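Local coordinates for putrescine aminotransferase (Halomonas elongata DSM 2581, PDB 6GWI), which probably catalyses pyridoxal-5'-phosphate-dependent transfer of an amino group from amines such as putrescine to a keto acid or aldehyde acceptor, at residues 223-228 with 371-376; 260-265 with 332-337; 267-272 with 279-284; 355-360 with 430-435; 410-415 with 419-424. All coordinates share one frame; numbering follows the deposited sequence.

Interaction 1 of 5, residues 223-228 with 371-376; sequences EPVQGA and RSLGLM. With PLP (pyridoxal-5'-phosphate), chain D.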
# COMPACT_ATOMS: atom_id res chain seq x y z
N GLU B 223 1.51 -10.20 16.52
CA GLU B 223 0.73 -11.21 15.81
C GLU B 223 0.23 -12.23 16.83
O GLU B 223 1.01 -12.68 17.66
CB GLU B 223 1.58 -11.91 14.75
CG GLU B 223 2.27 -10.98 13.75
CD GLU B 223 3.44 -11.65 13.04
OE1 GLU B 223 3.22 -12.55 12.19
OE2 GLU B 223 4.60 -11.30 13.35
N PRO B 224 -1.06 -12.60 16.81
CA PRO B 224 -1.49 -13.68 17.72
C PRO B 224 -0.63 -14.92 17.59
O PRO B 224 -0.21 -15.51 18.59
CB PRO B 224 -2.95 -13.93 17.30
CG PRO B 224 -3.39 -12.64 16.70
CD PRO B 224 -2.18 -12.08 16.00
N VAL B 225 -0.35 -15.31 16.35
CA VAL B 225 0.64 -16.32 16.02
C VAL B 225 1.56 -15.72 14.96
O VAL B 225 1.07 -15.16 13.97
CB VAL B 225 -0.01 -17.62 15.50
CG1 VAL B 225 1.04 -18.56 14.94
CG2 VAL B 225 -0.79 -18.30 16.61
N GLN B 226 2.87 -15.85 15.16
CA GLN B 226 3.83 -15.29 14.22
C GLN B 226 3.86 -16.12 12.93
O GLN B 226 4.07 -17.33 12.98
CB GLN B 226 5.22 -15.26 14.86
CG GLN B 226 5.36 -14.26 15.99
CD GLN B 226 6.53 -14.58 16.89
OE1 GLN B 226 6.37 -15.21 17.94
NE2 GLN B 226 7.73 -14.16 16.49
N GLY B 227 3.64 -15.46 11.80
CA GLY B 227 3.60 -16.14 10.52
C GLY B 227 4.93 -16.18 9.79
O GLY B 227 5.60 -17.22 9.77
N ALA B 228 5.31 -15.05 9.19
CA ALA B 228 6.54 -15.00 8.40
C ALA B 228 7.76 -15.39 9.23
O ALA B 228 8.74 -15.90 8.69
CB ALA B 228 6.73 -13.60 7.81
N ARG B 371 4.16 -29.02 14.70
CA ARG B 371 3.12 -28.24 15.36
C ARG B 371 2.15 -27.69 14.32
O ARG B 371 2.54 -27.36 13.20
CB ARG B 371 3.72 -27.08 16.18
CG ARG B 371 4.55 -26.10 15.36
CD ARG B 371 4.97 -24.90 16.19
NE ARG B 371 5.74 -23.94 15.40
CZ ARG B 371 7.06 -23.97 15.25
NH1 ARG B 371 7.78 -24.91 15.85
NH2 ARG B 371 7.66 -23.05 14.51
N SER B 372 0.89 -27.57 14.71
CA SER B 372 -0.11 -27.00 13.83
C SER B 372 -1.23 -26.42 14.66
O SER B 372 -1.45 -26.80 15.81
CB SER B 372 -0.65 -28.04 12.84
OG SER B 372 -1.42 -29.03 13.49
N LEU B 373 -1.94 -25.46 14.06
CA LEU B 373 -3.14 -24.87 14.64
C LEU B 373 -4.01 -24.43 13.48
O LEU B 373 -3.54 -23.69 12.61
CB LEU B 373 -2.79 -23.70 15.56
CG LEU B 373 -3.98 -22.95 16.18
CD1 LEU B 373 -4.87 -23.89 16.98
CD2 LEU B 373 -3.50 -21.80 17.05
N GLY B 374 -5.26 -24.87 13.47
CA GLY B 374 -6.07 -24.66 12.28
C GLY B 374 -5.35 -25.23 11.08
O GLY B 374 -4.93 -26.39 11.08
N LEU B 375 -5.20 -24.43 10.02
CA LEU B 375 -4.45 -24.83 8.84
C LEU B 375 -3.15 -24.04 8.70
O LEU B 375 -2.77 -23.61 7.61
CB LEU B 375 -5.31 -24.70 7.58
CG LEU B 375 -6.43 -25.75 7.48
CD1 LEU B 375 -7.35 -25.45 6.30
CD2 LEU B 375 -5.87 -27.17 7.37
N MET B 376 -2.46 -23.84 9.82
CA MET B 376 -1.07 -23.39 9.84
C MET B 376 -0.26 -24.47 10.53
O MET B 376 -0.64 -24.95 11.60
CB MET B 376 -0.92 -22.06 10.59
CG MET B 376 0.50 -21.49 10.57
SD MET B 376 0.72 -20.01 11.59
CE MET B 376 -0.53 -18.92 10.91
N1 PLP D . 1.43 -8.08 9.02
C2 PLP D . 1.59 -9.45 8.98
C2A PLP D . 1.38 -10.26 10.23
C3 PLP D . 1.94 -10.07 7.78
O3 PLP D . 2.09 -11.43 7.76
C4 PLP D . 2.12 -9.33 6.61
C4A PLP D . 1.84 -10.01 5.30
C5 PLP D . 1.96 -7.94 6.67
C6 PLP D . 1.62 -7.33 7.87
C5A PLP D . 2.16 -7.06 5.45
O4P PLP D . 1.07 -7.13 4.56
P PLP D . 1.29 -6.63 3.05
O1P PLP D . 1.71 -5.18 3.06
O2P PLP D . -0.00 -6.81 2.28
O3P PLP D . 2.37 -7.46 2.41

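Interaction 2 of 5, residues 260-265 with 332-337; sequences CGFGRL and KNLELL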
# COMPACT_ATOMS: atom_id res chain seq x y z
N CYS B 260 -3.58 -14.16 10.50
CA CYS B 260 -4.48 -14.99 11.31
C CYS B 260 -5.95 -14.72 11.02
O CYS B 260 -6.79 -15.54 11.38
CB CYS B 260 -4.21 -14.76 12.80
SG CYS B 260 -2.55 -15.21 13.35
N GLY B 261 -6.27 -13.61 10.37
CA GLY B 261 -7.67 -13.30 10.13
C GLY B 261 -8.30 -14.24 9.12
O GLY B 261 -7.65 -14.77 8.23
N PHE B 262 -9.61 -14.44 9.29
CA PHE B 262 -10.47 -15.01 8.25
C PHE B 262 -10.23 -16.51 8.04
O PHE B 262 -10.22 -17.00 6.91
CB PHE B 262 -10.32 -14.21 6.96
CG PHE B 262 -10.56 -12.73 7.16
CD1 PHE B 262 -11.84 -12.26 7.40
CD2 PHE B 262 -9.50 -11.84 7.18
CE1 PHE B 262 -12.06 -10.92 7.63
CE2 PHE B 262 -9.72 -10.49 7.40
CZ PHE B 262 -11.01 -10.03 7.62
N GLY B 263 -10.07 -17.24 9.15
CA GLY B 263 -10.20 -18.69 9.17
C GLY B 263 -8.91 -19.45 9.42
O GLY B 263 -8.98 -20.64 9.77
N ARG B 264 -7.76 -18.80 9.27
CA ARG B 264 -6.48 -19.51 9.27
C ARG B 264 -6.34 -20.44 10.47
O ARG B 264 -5.93 -21.60 10.32
CB ARG B 264 -5.34 -18.49 9.23
CG ARG B 264 -3.94 -19.07 9.24
CD ARG B 264 -3.72 -20.09 8.13
NE ARG B 264 -4.12 -19.60 6.81
CZ ARG B 264 -4.21 -20.37 5.73
NH1 ARG B 264 -3.92 -21.66 5.81
NH2 ARG B 264 -4.58 -19.85 4.57
N LEU B 265 -6.69 -19.95 11.66
CA LEU B 265 -6.51 -20.71 12.89
C LEU B 265 -7.80 -21.33 13.40
O LEU B 265 -7.83 -21.84 14.52
CB LEU B 265 -5.91 -19.81 13.98
CG LEU B 265 -4.61 -19.09 13.65
CD1 LEU B 265 -4.18 -18.23 14.83
CD2 LEU B 265 -3.52 -20.08 13.28
N LYS B 332 -17.74 -10.41 -1.16
CA LYS B 332 -18.22 -11.71 -1.63
C LYS B 332 -17.41 -12.83 -1.00
O LYS B 332 -17.97 -13.88 -0.64
CB LYS B 332 -18.14 -11.77 -3.15
CG LYS B 332 -18.91 -12.94 -3.77
CD LYS B 332 -20.40 -12.82 -3.45
CE LYS B 332 -21.27 -13.42 -4.54
NZ LYS B 332 -22.69 -13.55 -4.09
N ASN B 333 -16.10 -12.63 -0.84
CA ASN B 333 -15.26 -13.62 -0.18
C ASN B 333 -15.73 -13.89 1.24
O ASN B 333 -15.88 -15.05 1.65
CB ASN B 333 -13.80 -13.15 -0.20
CG ASN B 333 -12.88 -14.07 0.56
OD1 ASN B 333 -12.61 -15.20 0.13
ND2 ASN B 333 -12.36 -13.59 1.69
N LEU B 334 -16.00 -12.83 2.01
CA LEU B 334 -16.49 -13.02 3.37
C LEU B 334 -17.84 -13.73 3.38
O LEU B 334 -18.08 -14.62 4.21
CB LEU B 334 -16.61 -11.68 4.09
CG LEU B 334 -15.32 -10.87 4.25
CD1 LEU B 334 -15.62 -9.55 4.93
CD2 LEU B 334 -14.29 -11.66 5.05
N GLU B 335 -18.76 -13.34 2.48
CA GLU B 335 -20.07 -13.98 2.43
C GLU B 335 -19.95 -15.48 2.14
O GLU B 335 -20.70 -16.29 2.69
CB GLU B 335 -20.94 -13.31 1.37
CG GLU B 335 -21.42 -11.91 1.74
CD GLU B 335 -21.97 -11.14 0.55
OE1 GLU B 335 -21.78 -11.59 -0.60
OE2 GLU B 335 -22.58 -10.07 0.77
N LEU B 336 -19.02 -15.85 1.25
CA LEU B 336 -18.82 -17.26 0.93
C LEU B 336 -18.18 -18.00 2.10
O LEU B 336 -18.62 -19.09 2.48
CB LEU B 336 -17.94 -17.39 -0.32
CG LEU B 336 -18.60 -16.96 -1.63
CD1 LEU B 336 -17.56 -16.87 -2.73
CD2 LEU B 336 -19.71 -17.94 -2.00
N LEU B 337 -17.13 -17.42 2.70
CA LEU B 337 -16.50 -18.04 3.86
C LEU B 337 -17.54 -18.35 4.93
O LEU B 337 -17.50 -19.41 5.56
CB LEU B 337 -15.42 -17.13 4.43
CG LEU B 337 -14.08 -17.07 3.70
CD1 LEU B 337 -13.25 -15.91 4.22
CD2 LEU B 337 -13.33 -18.38 3.87

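Interaction 3 of 5, residues 267-272 with 279-284; sequences EWFGSQ and DLMPIA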
# COMPACT_ATOMS: atom_id res chain seq x y z
N GLU B 267 -10.72 -19.49 13.55
CA GLU B 267 -11.57 -18.41 14.01
C GLU B 267 -11.54 -17.32 12.95
O GLU B 267 -10.65 -17.28 12.10
CB GLU B 267 -11.08 -17.84 15.35
CG GLU B 267 -10.69 -18.88 16.38
CD GLU B 267 -11.89 -19.60 16.98
OE1 GLU B 267 -13.00 -19.03 16.94
OE2 GLU B 267 -11.71 -20.72 17.48
N TRP B 268 -12.52 -16.42 13.02
CA TRP B 268 -12.50 -15.25 12.14
C TRP B 268 -11.30 -14.37 12.44
O TRP B 268 -10.82 -13.65 11.55
CB TRP B 268 -13.79 -14.46 12.28
CG TRP B 268 -14.95 -15.11 11.61
CD1 TRP B 268 -15.94 -15.84 12.20
CD2 TRP B 268 -15.23 -15.11 10.21
NE1 TRP B 268 -16.83 -16.28 11.25
CE2 TRP B 268 -16.42 -15.85 10.02
CE3 TRP B 268 -14.60 -14.54 9.09
CZ2 TRP B 268 -16.98 -16.04 8.76
CZ3 TRP B 268 -15.17 -14.74 7.85
CH2 TRP B 268 -16.35 -15.48 7.69
N PHE B 269 -10.80 -14.39 13.67
CA PHE B 269 -9.63 -13.61 14.04
C PHE B 269 -8.85 -14.41 15.07
O PHE B 269 -9.43 -15.04 15.96
CB PHE B 269 -10.03 -12.24 14.58
CG PHE B 269 -10.79 -11.41 13.58
CD1 PHE B 269 -10.13 -10.73 12.58
CD2 PHE B 269 -12.17 -11.35 13.62
CE1 PHE B 269 -10.82 -9.98 11.65
CE2 PHE B 269 -12.88 -10.61 12.70
CZ PHE B 269 -12.20 -9.92 11.71
N GLY B 270 -7.52 -14.39 14.94
CA GLY B 270 -6.69 -15.05 15.94
C GLY B 270 -6.91 -14.50 17.33
O GLY B 270 -6.82 -15.24 18.32
N SER B 271 -7.22 -13.21 17.44
CA SER B 271 -7.57 -12.61 18.72
C SER B 271 -8.66 -13.40 19.43
O SER B 271 -8.66 -13.53 20.66
CB SER B 271 -8.02 -11.17 18.52
OG SER B 271 -6.92 -10.34 18.18
N GLN B 272 -9.62 -13.93 18.66
CA GLN B 272 -10.72 -14.67 19.27
C GLN B 272 -10.26 -16.03 19.77
O GLN B 272 -10.81 -16.55 20.75
CB GLN B 272 -11.85 -14.84 18.26
CG GLN B 272 -12.53 -13.53 17.90
CD GLN B 272 -13.32 -13.61 16.62
OE1 GLN B 272 -13.03 -14.43 15.75
NE2 GLN B 272 -14.31 -12.74 16.48
N ASP B 279 -7.45 -3.07 20.66
CA ASP B 279 -7.98 -1.76 20.32
C ASP B 279 -7.92 -1.51 18.82
O ASP B 279 -8.74 -0.76 18.29
CB ASP B 279 -7.21 -0.68 21.09
CG ASP B 279 -7.38 -0.82 22.59
OD1 ASP B 279 -8.47 -0.49 23.09
OD2 ASP B 279 -6.43 -1.29 23.26
N LEU B 280 -6.97 -2.14 18.14
CA LEU B 280 -6.83 -2.02 16.70
C LEU B 280 -6.41 -3.36 16.13
O LEU B 280 -5.68 -4.13 16.76
CB LEU B 280 -5.80 -0.95 16.33
CG LEU B 280 -6.02 0.45 16.91
CD1 LEU B 280 -4.75 1.27 16.81
CD2 LEU B 280 -7.16 1.16 16.19
N MET B 281 -6.88 -3.65 14.91
CA MET B 281 -6.56 -4.90 14.23
C MET B 281 -6.33 -4.63 12.75
O MET B 281 -7.29 -4.41 11.99
CB MET B 281 -7.67 -5.95 14.40
CG MET B 281 -7.86 -6.48 15.82
SD MET B 281 -9.01 -7.87 15.92
CE MET B 281 -10.45 -7.18 15.13
N PRO B 282 -5.07 -4.60 12.31
CA PRO B 282 -4.82 -4.55 10.86
C PRO B 282 -5.15 -5.88 10.21
O PRO B 282 -5.02 -6.95 10.81
CB PRO B 282 -3.33 -4.22 10.76
CG PRO B 282 -2.74 -4.62 12.07
CD PRO B 282 -3.83 -4.51 13.10
N ILE B 283 -5.60 -5.80 8.95
CA ILE B 283 -6.05 -6.97 8.21
C ILE B 283 -5.70 -6.79 6.74
O ILE B 283 -5.54 -5.67 6.24
CB ILE B 283 -7.57 -7.21 8.37
CG1 ILE B 283 -8.34 -5.94 8.02
CG2 ILE B 283 -7.88 -7.69 9.78
CD1 ILE B 283 -9.84 -6.12 7.98
N ALA B 284 -5.58 -7.92 6.04
CA ALA B 284 -5.38 -7.98 4.60
C ALA B 284 -5.38 -9.44 4.17
O ALA B 284 -6.09 -10.26 4.76
CB ALA B 284 -4.09 -7.28 4.18

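Interaction 4 of 5, residues 355-360 with 430-435; sequences AERWAS and EEIDEL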
# COMPACT_ATOMS: atom_id res chain seq x y z
N ALA B 355 -3.80 -31.95 11.82
CA ALA B 355 -3.01 -32.18 13.03
C ALA B 355 -2.59 -33.63 13.16
O ALA B 355 -1.43 -33.93 13.46
CB ALA B 355 -3.83 -31.74 14.25
N GLU B 356 -3.52 -34.57 12.94
CA GLU B 356 -3.18 -35.98 13.08
C GLU B 356 -2.26 -36.44 11.95
O GLU B 356 -1.28 -37.16 12.20
CB GLU B 356 -4.45 -36.83 13.14
CG GLU B 356 -5.46 -36.57 12.04
CD GLU B 356 -6.64 -37.52 12.10
OE1 GLU B 356 -7.72 -37.10 12.57
OE2 GLU B 356 -6.48 -38.70 11.71
N ARG B 357 -2.53 -36.03 10.72
CA ARG B 357 -1.66 -36.39 9.61
C ARG B 357 -0.30 -35.71 9.74
O ARG B 357 0.74 -36.32 9.45
CB ARG B 357 -2.31 -36.02 8.28
CG ARG B 357 -3.60 -36.76 7.95
CD ARG B 357 -3.43 -38.28 7.90
NE ARG B 357 -4.53 -38.92 7.18
CZ ARG B 357 -4.69 -40.23 7.04
NH1 ARG B 357 -3.81 -41.07 7.58
NH2 ARG B 357 -5.73 -40.71 6.37
N TRP B 358 -0.29 -34.45 10.19
CA TRP B 358 0.96 -33.74 10.41
C TRP B 358 1.79 -34.40 11.50
O TRP B 358 3.02 -34.48 11.39
CB TRP B 358 0.64 -32.29 10.79
CG TRP B 358 1.75 -31.30 10.58
CD1 TRP B 358 2.34 -30.52 11.54
CD2 TRP B 358 2.37 -30.95 9.34
NE1 TRP B 358 3.29 -29.71 10.97
CE2 TRP B 358 3.33 -29.95 9.62
CE3 TRP B 358 2.21 -31.37 8.02
CZ2 TRP B 358 4.12 -29.38 8.63
CZ3 TRP B 358 3.00 -30.81 7.04
CH2 TRP B 358 3.95 -29.83 7.35
N ALA B 359 1.14 -34.88 12.56
CA ALA B 359 1.84 -35.51 13.67
C ALA B 359 2.49 -36.83 13.28
O ALA B 359 3.37 -37.31 14.00
CB ALA B 359 0.89 -35.74 14.84
N SER B 360 2.08 -37.44 12.17
CA SER B 360 2.74 -38.66 11.71
C SER B 360 4.16 -38.40 11.22
O SER B 360 4.88 -39.36 10.94
CB SER B 360 1.92 -39.31 10.59
OG SER B 360 2.16 -38.68 9.34
N GLU B 430 -8.17 -35.51 1.00
CA GLU B 430 -7.26 -36.23 0.12
C GLU B 430 -6.09 -35.35 -0.29
O GLU B 430 -4.97 -35.85 -0.48
CB GLU B 430 -8.01 -36.75 -1.11
CG GLU B 430 -8.99 -35.76 -1.75
CD GLU B 430 -10.42 -35.94 -1.26
OE1 GLU B 430 -10.66 -35.80 -0.04
OE2 GLU B 430 -11.30 -36.22 -2.09
N GLU B 431 -6.32 -34.04 -0.42
CA GLU B 431 -5.23 -33.12 -0.76
C GLU B 431 -4.30 -32.89 0.43
O GLU B 431 -3.10 -32.69 0.24
CB GLU B 431 -5.81 -31.80 -1.28
CG GLU B 431 -6.47 -31.96 -2.65
CD GLU B 431 -7.39 -30.81 -3.03
OE1 GLU B 431 -7.74 -29.99 -2.15
OE2 GLU B 431 -7.77 -30.73 -4.21
N ILE B 432 -4.83 -32.91 1.66
CA ILE B 432 -3.96 -32.89 2.83
C ILE B 432 -3.10 -34.15 2.87
O ILE B 432 -1.90 -34.09 3.20
CB ILE B 432 -4.78 -32.72 4.13
CG1 ILE B 432 -5.27 -31.28 4.26
CG2 ILE B 432 -3.94 -33.12 5.35
CD1 ILE B 432 -6.30 -31.08 5.35
N ASP B 433 -3.69 -35.30 2.56
CA ASP B 433 -2.93 -36.54 2.49
C ASP B 433 -1.76 -36.41 1.51
O ASP B 433 -0.63 -36.79 1.83
CB ASP B 433 -3.84 -37.70 2.06
CG ASP B 433 -4.79 -38.12 3.15
OD1 ASP B 433 -4.51 -37.85 4.34
OD2 ASP B 433 -5.84 -38.72 2.83
N GLU B 434 -2.03 -35.90 0.31
CA GLU B 434 -0.97 -35.72 -0.67
C GLU B 434 0.12 -34.80 -0.14
O GLU B 434 1.31 -35.06 -0.34
CB GLU B 434 -1.55 -35.16 -1.98
CG GLU B 434 -0.54 -35.03 -3.11
CD GLU B 434 -1.10 -34.29 -4.31
OE1 GLU B 434 -2.24 -33.78 -4.22
OE2 GLU B 434 -0.40 -34.21 -5.34
N LEU B 435 -0.27 -33.73 0.55
CA LEU B 435 0.69 -32.78 1.10
C LEU B 435 1.68 -33.46 2.03
O LEU B 435 2.90 -33.32 1.88
CB LEU B 435 -0.05 -31.65 1.82
CG LEU B 435 0.76 -30.47 2.35
CD1 LEU B 435 -0.14 -29.25 2.49
CD2 LEU B 435 1.43 -30.77 3.69

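Interaction 5 of 5, residues 410-415 with 419-424; sequences LVMRSV and MIISPP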
# COMPACT_ATOMS: atom_id res chain seq x y z
N LEU B 410 5.32 -29.74 -4.21
CA LEU B 410 4.69 -29.13 -3.05
C LEU B 410 5.38 -27.81 -2.72
O LEU B 410 6.61 -27.76 -2.61
CB LEU B 410 4.74 -30.06 -1.83
CG LEU B 410 4.24 -29.47 -0.51
CD1 LEU B 410 2.76 -29.11 -0.59
CD2 LEU B 410 4.49 -30.44 0.63
N VAL B 411 4.59 -26.76 -2.55
CA VAL B 411 5.08 -25.51 -1.99
C VAL B 411 5.02 -25.61 -0.47
O VAL B 411 3.94 -25.60 0.12
CB VAL B 411 4.29 -24.30 -2.49
CG1 VAL B 411 4.84 -23.01 -1.87
CG2 VAL B 411 4.32 -24.21 -4.00
N MET B 412 6.19 -25.73 0.15
CA MET B 412 6.33 -25.63 1.60
C MET B 412 7.58 -24.82 1.89
O MET B 412 8.68 -25.22 1.48
CB MET B 412 6.39 -27.02 2.24
CG MET B 412 6.70 -27.06 3.72
SD MET B 412 6.13 -28.60 4.45
CE MET B 412 6.96 -29.78 3.40
N ARG B 413 7.42 -23.69 2.57
CA ARG B 413 8.49 -22.72 2.71
C ARG B 413 9.36 -23.03 3.93
O ARG B 413 9.00 -23.80 4.82
CB ARG B 413 7.93 -21.31 2.81
CG ARG B 413 7.19 -20.85 1.57
CD ARG B 413 8.03 -20.92 0.29
NE ARG B 413 9.10 -19.93 0.24
CZ ARG B 413 10.00 -19.85 -0.73
NH1 ARG B 413 9.98 -20.72 -1.73
NH2 ARG B 413 10.94 -18.91 -0.70
N SER B 414 10.52 -22.38 3.96
CA SER B 414 11.50 -22.54 5.02
C SER B 414 11.82 -21.18 5.63
O SER B 414 12.05 -20.21 4.90
CB SER B 414 12.78 -23.19 4.47
OG SER B 414 13.29 -22.44 3.38
N VAL B 415 11.82 -21.12 6.95
CA VAL B 415 12.35 -19.98 7.70
C VAL B 415 13.53 -20.55 8.49
O VAL B 415 13.33 -21.21 9.52
CB VAL B 415 11.31 -19.33 8.62
CG1 VAL B 415 11.93 -18.16 9.37
CG2 VAL B 415 10.10 -18.88 7.80
N MET B 419 10.21 -25.54 8.56
CA MET B 419 9.31 -25.66 7.42
C MET B 419 7.92 -25.19 7.84
O MET B 419 7.50 -25.41 8.98
CB MET B 419 9.25 -27.11 6.93
CG MET B 419 10.62 -27.76 6.72
SD MET B 419 11.74 -26.81 5.66
CE MET B 419 10.84 -26.79 4.12
N ILE B 420 7.21 -24.53 6.92
CA ILE B 420 5.90 -23.95 7.23
C ILE B 420 4.93 -24.23 6.09
O ILE B 420 5.31 -24.27 4.92
CB ILE B 420 5.99 -22.43 7.49
CG1 ILE B 420 6.56 -21.70 6.27
CG2 ILE B 420 6.84 -22.15 8.73
CD1 ILE B 420 6.53 -20.19 6.38
N ILE B 421 3.66 -24.42 6.45
CA ILE B 421 2.59 -24.57 5.48
C ILE B 421 1.41 -23.70 5.91
O ILE B 421 1.22 -23.43 7.10
CB ILE B 421 2.13 -26.04 5.30
CG1 ILE B 421 1.69 -26.63 6.64
CG2 ILE B 421 3.25 -26.87 4.69
CD1 ILE B 421 0.85 -27.88 6.49
N SER B 422 0.62 -23.27 4.93
CA SER B 422 -0.57 -22.45 5.14
C SER B 422 -1.49 -22.66 3.95
O SER B 422 -1.68 -21.73 3.14
CB SER B 422 -0.19 -20.98 5.31
OG SER B 422 -1.34 -20.16 5.41
N PRO B 423 -2.07 -23.84 3.78
CA PRO B 423 -2.79 -24.15 2.54
C PRO B 423 -4.13 -23.44 2.48
O PRO B 423 -4.59 -22.89 3.49
CB PRO B 423 -2.98 -25.68 2.61
CG PRO B 423 -2.90 -26.01 4.06
CD PRO B 423 -1.96 -25.01 4.68
N PRO B 424 -4.77 -23.41 1.31
CA PRO B 424 -6.12 -22.84 1.23
C PRO B 424 -7.05 -23.52 2.22
O PRO B 424 -6.93 -24.71 2.51
CB PRO B 424 -6.53 -23.11 -0.22
CG PRO B 424 -5.23 -23.15 -0.96
CD PRO B 424 -4.25 -23.80 -0.02

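Interaction 1 of 5, residues 223-228 with 371-376
V225 meets M376 and L373 where the loop after strand 217-222 faces a tight beta-hairpin turn. The hairpin joins strands 367-373 and 376-381. L373 and M376 bond to each other twice through the backbone, and G374 and L375 make the turn.

The contact itself is apolar. V225 and M376 reach toward each other tip to tip, with V225 CG1 3.7 Å from M376 SD. The first torsion of M376 puts CG anti to the backbone N (chi1 -177°), and the chain bends only at its last torsion. V225 CG2 makes a looser contact with L373 CD2 at 4.4 Å.

Polar bonds lie within the loop and toward the cofactor. E223 belongs to the pyridoxal-5'-phosphate pocket. G227 N gives E223 OE1 a nearly straight bond of 3.0 Å, coming from above the carboxylate plane. E223 OE2 is bonded to Y150 N, so both carboxylate oxygens have a partner. The same E223 OE1 lies 3.5 Å from the cofactor methyl C2A.

Interaction 2 of 5, residues 260-265 with 332-337
The loop after strand 252-255 packs against helix 324-339, with F262 set against L334 and L337. The strand belongs to the parallel sheet of the cofactor-binding domain, as in other class-III aminotransferases. The contact is buried and its side chains meet through apolar atoms, with no hydrogen bond between the segments.

F262 has a left-handed backbone conformation (phi 72°), and its side chain points toward the helix. Its CG stands anti to the carbonyl carbon (chi1 -54°), which places the ring beside L334 CD2. L334 sets out past the loop, but its end comes closer. Its CD2 methyl lies 3.4 Å from F262 CD1, a tight fit. The methyl approaches the ring obliquely.

L337 sits one turn further along the helix and points at the loop. Its CD1 touches the start of the F262 side chain, at 4.4 Å from F262 CB.

F269 meets the F262 ring edge-to-face, and L100 of helix 91-103 touches both F262 and L334. N333 of helix 324-339 is hydrogen-bonded through OD1 to S289 OG. The F262 side chain is about 11 Å from the cofactor. L337 CD1 also comes within 4.2 Å of the carbonyl oxygen F262 O.

Interaction 3 of 5, residues 267-272 with 279-284
F269 and M281 both hold CG anti to their own carbonyl carbon (chi1 -60° for F269). With both side chains pointing toward the other segment, this places CG of each beside its backbone N. M281 then runs extended and folds at its last torsion (chi3 -54°). The fold brings its methyl over one face of the F269 ring, with M281 CE 4.4 Å from F269 CD1. M281 SD lies 5.0 Å from the ring centroid and 29° off the ring normal. This is an oblique Met-aromatic contact.

I283 meets the same ring at its edge. Its CG2 lies near the ring plane, 4.2 Å from F269 CE1. S271 completes the contact, with OG 3.9 Å from M281 SD. The loop around F269 is closed by a backbone bond of 2.9 Å from Q272 N to F269 O. A weak bond of 3.0 Å runs from F269 N to Q272 OE1, and the Q272 amide carbon lies at the edge of the F269 ring, in its plane.

E257 accepts hydrogen bonds from the backbone N of G270 and of S271, at the start of the short helix 270-273. Strand 280-283 lies between strands 295-300 and 252-255, consistent with the mixed central sheet of the large domain in fold-type I aminotransferases. L298 of strand 295-300 touches F269, M281 and I283. Residues L280 and P282 pack instead on helix 117-134.

Interaction 4 of 5, residues 355-360 with 430-435
Helix 355-359 and helix 430-435 run nearly parallel and pack through R357, W358, D433 and L435. Their axes approach to 10.1 Å and cross at -18°. The backbones come nearest at R357 and D433, whose CA atoms are 7.2 Å apart.

R357 and D433 form a salt bridge on the outer side of the contact. R357 bends at its second torsion (chi2 -59°), and its NE lies 3.0 Å from D433 OD1. The guanidinium and carboxylate planes are 80° apart, so the two groups do not pair side by side. OD1 does the work here, because OD2 stays 4.1 Å from R357 NH2. Y353 OH is hydrogen-bonded both to R357 NE and to D433 OD1, and so ties the two together.

The inner side is apolar. L435 CD2 touches W358 CZ3 at 3.7 Å, obliquely to the indole ring. R357 CB is a looser 4.4 Å from I432 CG2. R357 O accepts from S360 OG at 2.8 Å and also from S360 N.

W358 carries the contact inward. Its NE1 is hydrogen-bonded to A378 O of strand 376-381, and its ring packs on A370 and S372 of strand 367-373. L435 also packs on L50 of strand 48-50. The two helices thus lie side by side against one face of the antiparallel sheet.

Interaction 5 of 5, residues 410-415 with 419-424
R413 and I420 form an antiparallel hydrogen-bonded pair. I420 N gives a 2.9 Å bond to R413 O, and R413 N returns one of 3.2 Å to I420 O. S414 and M419 are the next pair, non-hydrogen-bonded. M419 CA also makes a CA-H...O contact of 3.2 Å with R413 O.

Side chains close round this backbone. I420 CG1 packs on R413 CB at 3.7 Å, and I420 CD1 touches V415 CG2. On the face of S414 and M419, M412 SD meets I421 CG2 at 3.4 Å, a tight contact. M419 bends at chi2 and chi3 (chi2 -53°), placing SD 3.9 Å from S414 CB. M412 O is buried here and has no polar partner in the model.

Further out, S414 OG is hydrogen-bonded to N399 OD1. The R413 side chain leads away to a cation-pi contact with F86 of the second subunit. The two strands form a beta hairpin whose strand 413-415 is outermost, within this chain, in the antiparallel sheet, consistent with the small C-terminal domain of fold-type I aminotransferases.

In the fold
Interaction 1 lies between the cofactor pocket and the C-terminal sheet. Its strand 367-373 shares that sheet with the hairpin of interaction 5, and their centres are 11 Å apart. Interaction 4 backs the sheet: W358 CZ3 lies 3.7 Å from I421 CD1. R264, in the loop of interaction 2, links three contacts, since its NH1 is 2.9 Å from L375 O and 2.7 Å from P423 O. Interactions 2 and 3 join where F262 N meets W268 O at 2.7 Å. Interaction 3 ends one residue before pocket residue K285. Interaction 4 stands apart from interaction 3, with nearest atoms about 14 Å away.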